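Local coordinates for protein putative tRNA (Adenine(37)-N6)-methyltransferase (Pseudomonas aeruginosa, PDB 7BTU) that probably methylates threonylcarbamoyladenosine at position 37 of tRNA, with S-adenosyl-L-methionine as methyl donor, at residues B[18-23]-B[185-190]; B[110-113]-B[119-122]. All blocks are in the same frame, centred on the assembly; numbering follows the deposited sequence.

Both contacts reach the same closed antiparallel barrel; their centres are about 15 Å apart and they do not touch. Contact 1 joins the barrel side to the C-terminal region of TrmO: the chain leaving strand 15-19 meets helix 184-193. It is small and its three touching residues are all buried. No hydrogen bond crosses it; side-chain carbons and one sulfur do the work. Contact 2 is local, between the neighbouring strands 105-116 and 119-123. It is partly buried, with leucines and a valine in the interior and E113 exposed. Its chemistry mixes backbone pairing with apolar packing. Contact 1 joins distant parts of the chain, whereas contact 2 belongs to the barrel wall.

Contact 1 of 2, residues B[18-23]-B[185-190]; sequences RSCFME and AELIEQ
C20 meets L187 just after the chain leaves strand 15-19. The CB of C20 points to the helix and touches CD2 of L187 at 3.7 Å. One bond further out, SG of C20 reaches both methyls of the same leucine. It lies 4.0 Å from L187 CD2 and 4.1 Å from L187 CD1. The first torsion of C20 sets SG between its own N and carbonyl carbon (chi1 53°). From there the sulfur also sits over the centre of the F21 ring, 3.5 Å above the ring plane. SG thus sits at a corner, with the ring of the next residue on one side and the L187 methyls at about a right angle to it.

The leucine stretches out from helix 184-193, in the C-terminal part of TrmO. Its extended first torsion (chi1 172°) swings the branch out, so that CD1 and CD2 both face C20. The contact brings this helix against the chain that continues from a strand of the antiparallel barrel. C20 also pairs by backbone with W214, close to the end of strand 209-213.

F21 adds a looser contact from its ring tip. Its CZ is 4.4 Å from CD1 of L187, and the methyl approaches the ring obliquely. The base of this loop is shaped by an ST turn. The backbone N of F21 donates to S19 OG at 3.3 Å, with a nearly straight angle of 164°. S19 OG is also hydrogen-bonded to L127 O. Further along the helix, Q190 OE1 is hydrogen-bonded to the backbone N of A36.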
ATOM      1  N   ARG B  18      -9.011   3.729  17.079  1.00 16.67           N
ATOM      2  CA  ARG B  18      -8.930   4.602  18.230  1.00 19.48           C
ATOM      3  C   ARG B  18      -7.481   5.047  18.269  1.00 19.78           C
ATOM      4  O   ARG B  18      -6.589   4.186  18.265  1.00 18.65           O
ATOM      5  CB  ARG B  18      -9.349   3.877  19.515  1.00 26.78           C
ATOM      6  N   SER B  19      -7.223   6.365  18.349  1.00 18.60           N
ATOM      7  CA  SER B  19      -5.811   6.749  18.353  1.00 20.64           C
ATOM      8  C   SER B  19      -5.581   8.072  19.071  1.00 19.15           C
ATOM      9  O   SER B  19      -6.510   8.758  19.493  1.00 18.73           O
ATOM     10  CB  SER B  19      -5.219   6.804  16.945  1.00 22.20           C
ATOM     11  OG  SER B  19      -5.552   8.001  16.332  1.00 22.51           O
ATOM     12  N   CYS B  20      -4.301   8.353  19.273  1.00 19.91           N
ATOM     13  CA  CYS B  20      -3.885   9.613  19.895  1.00 24.07           C
ATOM     14  C   CYS B  20      -4.241  10.854  19.075  1.00 24.87           C
ATOM     15  O   CYS B  20      -4.197  11.955  19.632  1.00 21.56           O
ATOM     16  CB  CYS B  20      -2.384   9.562  20.164  1.00 18.20           C
ATOM     17  SG  CYS B  20      -1.342   9.158  18.789  1.00 21.13           S
ATOM     18  N   PHE B  21      -4.445  10.740  17.747  1.00 23.26           N
ATOM     19  CA  PHE B  21      -4.431  11.925  16.882  1.00 19.93           C
ATOM     20  C   PHE B  21      -5.840  12.455  16.648  1.00 19.68           C
ATOM     21  O   PHE B  21      -6.724  11.718  16.187  1.00 19.56           O
ATOM     22  CB  PHE B  21      -3.733  11.641  15.545  1.00 19.65           C
ATOM     23  CG  PHE B  21      -2.241  11.436  15.694  1.00 21.09           C
ATOM     24  CD1 PHE B  21      -1.446  12.427  16.312  1.00 22.69           C
ATOM     25  CD2 PHE B  21      -1.643  10.253  15.282  1.00 18.06           C
ATOM     26  CE1 PHE B  21      -0.060  12.215  16.497  1.00 21.63           C
ATOM     27  CE2 PHE B  21      -0.239  10.065  15.451  1.00 17.10           C
ATOM     28  CZ  PHE B  21       0.524  11.025  16.039  1.00 17.01           C
ATOM     29  N   MET B  22      -6.041  13.742  16.957  1.00 21.81           N
ATOM     30  CA  MET B  22      -7.339  14.388  16.735  1.00 23.71           C
ATOM     31  C   MET B  22      -7.338  15.353  15.549  1.00 27.61           C
ATOM     32  O   MET B  22      -8.419  15.734  15.069  1.00 29.08           O
ATOM     33  CB  MET B  22      -7.758  15.150  18.013  1.00 28.47           C
ATOM     34  CG  MET B  22      -7.689  14.312  19.319  1.00 30.87           C
ATOM     35  SD  MET B  22      -8.868  12.901  19.280  1.00 35.58           S
ATOM     36  CE  MET B  22      -7.968  11.635  20.234  1.00 36.15           C
ATOM     37  N   GLU B  23      -6.164  15.793  15.083  1.00 25.52           N
ATOM     38  CA  GLU B  23      -6.112  16.752  13.987  1.00 28.89           C
ATOM     39  C   GLU B  23      -4.977  16.337  13.060  1.00 26.30           C
ATOM     40  O   GLU B  23      -3.967  15.803  13.496  1.00 29.03           O
ATOM     41  CB  GLU B  23      -5.948  18.201  14.539  1.00 36.74           C
ATOM     42  CG  GLU B  23      -5.171  18.241  15.832  1.00 43.43           C
ATOM     43  CD  GLU B  23      -5.331  19.483  16.692  1.00 53.75           C
ATOM     44  OE1 GLU B  23      -4.461  19.657  17.550  1.00 55.49           O
ATOM     45  OE2 GLU B  23      -6.283  20.275  16.547  1.00 58.88           O
ATOM     46  N   ALA B 185       4.683  11.428  27.466  1.00 20.77           N
ATOM     47  CA  ALA B 185       5.862  12.284  27.319  1.00 20.91           C
ATOM     48  C   ALA B 185       6.612  11.939  26.040  1.00 23.50           C
ATOM     49  O   ALA B 185       7.026  12.833  25.286  1.00 17.92           O
ATOM     50  CB  ALA B 185       6.788  12.134  28.522  1.00 19.64           C
ATOM     51  N   GLU B 186       6.773  10.629  25.766  1.00 18.45           N
ATOM     52  CA  GLU B 186       7.488  10.211  24.570  1.00 18.40           C
ATOM     53  C   GLU B 186       6.711  10.587  23.326  1.00 14.64           C
ATOM     54  O   GLU B 186       7.295  11.038  22.335  1.00 18.74           O
ATOM     55  CB  GLU B 186       7.715   8.695  24.569  1.00 19.21           C
ATOM     56  CG  GLU B 186       8.825   8.339  25.563  1.00 30.87           C
ATOM     57  CD  GLU B 186       9.090   6.848  25.554  1.00 48.33           C
ATOM     58  OE1 GLU B 186       8.372   6.134  26.275  1.00 58.97           O
ATOM     59  OE2 GLU B 186       9.994   6.397  24.815  1.00 56.90           O
ATOM     60  N   LEU B 187       5.398  10.427  23.376  1.00 14.01           N
ATOM     61  CA  LEU B 187       4.593  10.811  22.213  1.00 15.23           C
ATOM     62  C   LEU B 187       4.766  12.289  21.933  1.00 15.91           C
ATOM     63  O   LEU B 187       4.936  12.700  20.771  1.00 16.65           O
ATOM     64  CB  LEU B 187       3.125  10.501  22.463  1.00 14.03           C
ATOM     65  CG  LEU B 187       2.131  11.019  21.407  1.00 19.38           C
ATOM     66  CD1 LEU B 187       2.351  10.418  20.041  1.00 16.27           C
ATOM     67  CD2 LEU B 187       0.716  10.701  21.905  1.00 23.40           C
ATOM     68  N   ILE B 188       4.669  13.105  22.985  1.00 15.85           N
ATOM     69  CA  ILE B 188       4.782  14.556  22.785  1.00 15.55           C
ATOM     70  C   ILE B 188       6.122  14.881  22.145  1.00 17.61           C
ATOM     71  O   ILE B 188       6.202  15.597  21.145  1.00 19.32           O
ATOM     72  CB  ILE B 188       4.567  15.316  24.110  1.00 14.18           C
ATOM     73  CG1 ILE B 188       3.093  15.239  24.552  1.00 16.85           C
ATOM     74  CG2 ILE B 188       5.072  16.811  23.977  1.00 13.34           C
ATOM     75  CD1 ILE B 188       2.798  15.830  25.992  1.00 14.12           C
ATOM     76  N   GLU B 189       7.195  14.309  22.693  1.00 16.24           N
ATOM     77  CA  GLU B 189       8.522  14.546  22.152  1.00 18.68           C
ATOM     78  C   GLU B 189       8.615  14.096  20.693  1.00 21.60           C
ATOM     79  O   GLU B 189       9.202  14.800  19.859  1.00 19.35           O
ATOM     80  CB  GLU B 189       9.539  13.807  23.028  1.00 23.71           C
ATOM     81  CG  GLU B 189      10.932  13.766  22.527  1.00 39.53           C
ATOM     82  CD  GLU B 189      11.934  13.970  23.651  1.00 50.78           C
ATOM     83  OE1 GLU B 189      11.505  14.034  24.835  1.00 54.09           O
ATOM     84  OE2 GLU B 189      13.139  14.123  23.344  1.00 55.37           O
ATOM     85  N   GLN B 190       8.085  12.898  20.374  1.00 15.61           N
ATOM     86  CA  GLN B 190       8.233  12.391  19.022  1.00 17.01           C
ATOM     87  C   GLN B 190       7.393  13.183  18.035  1.00 17.77           C
ATOM     88  O   GLN B 190       7.789  13.354  16.890  1.00 18.23           O
ATOM     89  CB  GLN B 190       7.858  10.902  18.951  1.00 16.87           C
ATOM     90  CG  GLN B 190       8.918  10.047  19.667  1.00 19.80           C
ATOM     91  CD  GLN B 190       8.415   8.693  20.053  1.00 23.52           C
ATOM     92  OE1 GLN B 190       7.483   8.162  19.430  1.00 21.17           O
ATOM     93  NE2 GLN B 190       9.049   8.094  21.077  1.00 21.69           N
TER

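Contact 2 of 2, residues B[110-113]-B[119-122]; sequences VRLE and RLWL
A beta hairpin of the closed barrel, strands 105-116 and 119-123, brings L112 opposite L122 as an antiparallel non-hydrogen-bonded pair. The short segments are strongly twisted against each other. Their N-to-C directions differ by 117°, well short of straight antiparallel.

The backbone bond across the contact runs from E113 N to W121 O. It is short, at 2.7 Å, with an N-H...O angle of 150°. Beside it, CA of L122 makes a CA-H...O contact with R111 O at 3.3 Å. Backbone bonds of R111 with S123 and of W121 with G114 continue the pairing.

The side chains of L112 and L122 share a face of the sheet. L112 has CG anti to its N (chi1 177°), which carries its CD1 over the neighbouring strand. There L112 CD1 touches CB of L120 at 3.9 Å, the two side chains crossing at about a right angle. The same CD1 of L112 is 4.1 Å from CD2 of L122. V110, two residues before L112 on its strand, lies across L122, again nearly perpendicular, with CG2 of V110 3.7 Å from CB of L122. L64 of strand 61-67 touches both V110 and L122.

On the outer part of the hairpin, CB of E113 and CB of W121 meet at 4.0 Å. E113 then bends at chi2 and leads its carboxylate away, where OE1 bonds to S123 OG.

The register between these two segments therefore rests on one hydrogen bond, E113 N to W121 O, and the side-chain contacts across them are apolar. The E113 carboxylate, probably charged, stays clear of that apolar side and has the S123 hydroxyl as its partner.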
ATOM      1  N   VAL B 110       1.688   0.280   9.318  1.00 16.05           N
ATOM      2  CA  VAL B 110       1.756   0.557  10.743  1.00 13.76           C
ATOM      3  C   VAL B 110       2.394  -0.642  11.401  1.00 18.04           C
ATOM      4  O   VAL B 110       2.244  -1.769  10.943  1.00 13.84           O
ATOM      5  CB  VAL B 110       0.321   0.885  11.287  1.00 19.53           C
ATOM      6  CG1 VAL B 110      -0.600  -0.279  11.158  1.00 19.15           C
ATOM      7  CG2 VAL B 110       0.322   1.394  12.687  1.00 19.16           C
ATOM      8  N   ARG B 111       3.064  -0.401  12.511  1.00 15.09           N
ATOM      9  CA  ARG B 111       3.642  -1.481  13.288  1.00 17.05           C
ATOM     10  C   ARG B 111       2.540  -2.186  14.066  1.00 15.54           C
ATOM     11  O   ARG B 111       1.713  -1.534  14.717  1.00 14.76           O
ATOM     12  CB  ARG B 111       4.690  -0.922  14.268  1.00 18.12           C
ATOM     13  CG  ARG B 111       5.313  -2.055  15.097  1.00 23.73           C
ATOM     14  CD  ARG B 111       6.433  -2.668  14.315  1.00 31.18           C
ATOM     15  NE  ARG B 111       7.425  -3.285  15.200  1.00 33.71           N
ATOM     16  CZ  ARG B 111       7.257  -4.485  15.735  1.00 34.25           C
ATOM     17  NH1 ARG B 111       6.145  -5.180  15.454  1.00 26.40           N
ATOM     18  NH2 ARG B 111       8.199  -4.991  16.541  1.00 38.54           N
ATOM     19  N   LEU B 112       2.501  -3.530  13.965  1.00 14.29           N
ATOM     20  CA  LEU B 112       1.529  -4.345  14.683  1.00 15.58           C
ATOM     21  C   LEU B 112       2.198  -4.758  15.998  1.00 20.93           C
ATOM     22  O   LEU B 112       3.175  -5.512  15.983  1.00 21.22           O
ATOM     23  CB  LEU B 112       1.133  -5.592  13.858  1.00 15.00           C
ATOM     24  CG  LEU B 112       0.173  -6.547  14.550  1.00 15.55           C
ATOM     25  CD1 LEU B 112      -1.154  -5.833  14.878  1.00 14.82           C
ATOM     26  CD2 LEU B 112      -0.153  -7.750  13.571  1.00 14.47           C
ATOM     27  N   GLU B 113       1.703  -4.236  17.123  1.00 16.17           N
ATOM     28  CA  GLU B 113       2.297  -4.609  18.412  1.00 19.42           C
ATOM     29  C   GLU B 113       1.764  -5.942  18.892  1.00 22.46           C
ATOM     30  O   GLU B 113       2.436  -6.627  19.654  1.00 21.89           O
ATOM     31  CB  GLU B 113       2.003  -3.545  19.472  1.00 23.52           C
ATOM     32  CG  GLU B 113       2.699  -2.214  19.170  1.00 21.74           C
ATOM     33  CD  GLU B 113       4.244  -2.282  19.395  1.00 31.09           C
ATOM     34  OE1 GLU B 113       4.990  -1.428  18.864  1.00 33.28           O
ATOM     35  OE2 GLU B 113       4.708  -3.209  20.093  1.00 39.57           O
ATOM     36  N   ARG B 119      -9.388  -7.018  18.026  1.00 22.24           N
ATOM     37  CA  ARG B 119      -8.582  -5.810  18.256  1.00 22.08           C
ATOM     38  C   ARG B 119      -7.134  -6.010  17.809  1.00 20.94           C
ATOM     39  O   ARG B 119      -6.498  -7.014  18.188  1.00 23.06           O
ATOM     40  CB  ARG B 119      -8.650  -5.470  19.751  1.00 30.68           C
ATOM     41  CG  ARG B 119      -7.645  -4.411  20.217  1.00 36.67           C
ATOM     42  CD  ARG B 119      -7.847  -4.035  21.703  1.00 39.45           C
ATOM     43  NE  ARG B 119      -9.184  -3.531  21.986  1.00 43.72           N
ATOM     44  CZ  ARG B 119     -10.172  -4.241  22.520  1.00 48.33           C
ATOM     45  NH1 ARG B 119      -9.996  -5.518  22.831  1.00 51.12           N
ATOM     46  NH2 ARG B 119     -11.351  -3.664  22.730  1.00 49.63           N
ATOM     47  N   LEU B 120      -6.594  -5.029  17.070  1.00 18.76           N
ATOM     48  CA  LEU B 120      -5.163  -4.921  16.803  1.00 18.45           C
ATOM     49  C   LEU B 120      -4.605  -3.779  17.642  1.00 19.83           C
ATOM     50  O   LEU B 120      -5.215  -2.696  17.696  1.00 16.06           O
ATOM     51  CB  LEU B 120      -4.867  -4.576  15.338  1.00 19.28           C
ATOM     52  CG  LEU B 120      -5.444  -5.455  14.210  1.00 21.25           C
ATOM     53  CD1 LEU B 120      -4.845  -5.013  12.859  1.00 21.10           C
ATOM     54  CD2 LEU B 120      -5.133  -6.841  14.482  1.00 20.91           C
ATOM     55  N   TRP B 121      -3.434  -4.008  18.226  1.00 18.59           N
ATOM     56  CA  TRP B 121      -2.633  -2.972  18.903  1.00 20.93           C
ATOM     57  C   TRP B 121      -1.574  -2.448  17.942  1.00 17.69           C
ATOM     58  O   TRP B 121      -0.781  -3.225  17.406  1.00 18.14           O
ATOM     59  CB  TRP B 121      -1.942  -3.532  20.156  1.00 25.15           C
ATOM     60  CG  TRP B 121      -2.819  -3.466  21.276  1.00 28.06           C
ATOM     61  CD1 TRP B 121      -3.103  -2.342  22.042  1.00 31.56           C
ATOM     62  CD2 TRP B 121      -3.625  -4.516  21.790  1.00 30.07           C
ATOM     63  NE1 TRP B 121      -4.001  -2.663  23.010  1.00 32.70           N
ATOM     64  CE2 TRP B 121      -4.353  -3.983  22.878  1.00 31.73           C
ATOM     65  CE3 TRP B 121      -3.778  -5.861  21.467  1.00 32.39           C
ATOM     66  CZ2 TRP B 121      -5.232  -4.736  23.614  1.00 36.19           C
ATOM     67  CZ3 TRP B 121      -4.647  -6.617  22.218  1.00 38.29           C
ATOM     68  CH2 TRP B 121      -5.369  -6.056  23.278  1.00 38.49           C
ATOM     69  N   LEU B 122      -1.549  -1.127  17.740  1.00 14.84           N
ATOM     70  CA  LEU B 122      -0.747  -0.506  16.710  1.00 15.23           C
ATOM     71  C   LEU B 122       0.208   0.518  17.344  1.00 15.52           C
ATOM     72  O   LEU B 122      -0.095   1.115  18.381  1.00 17.16           O
ATOM     73  CB  LEU B 122      -1.632   0.226  15.657  1.00 15.17           C
ATOM     74  CG  LEU B 122      -2.763  -0.672  15.143  1.00 17.37           C
ATOM     75  CD1 LEU B 122      -3.766   0.130  14.251  1.00 16.39           C
ATOM     76  CD2 LEU B 122      -2.143  -1.907  14.440  1.00 17.96           C
TER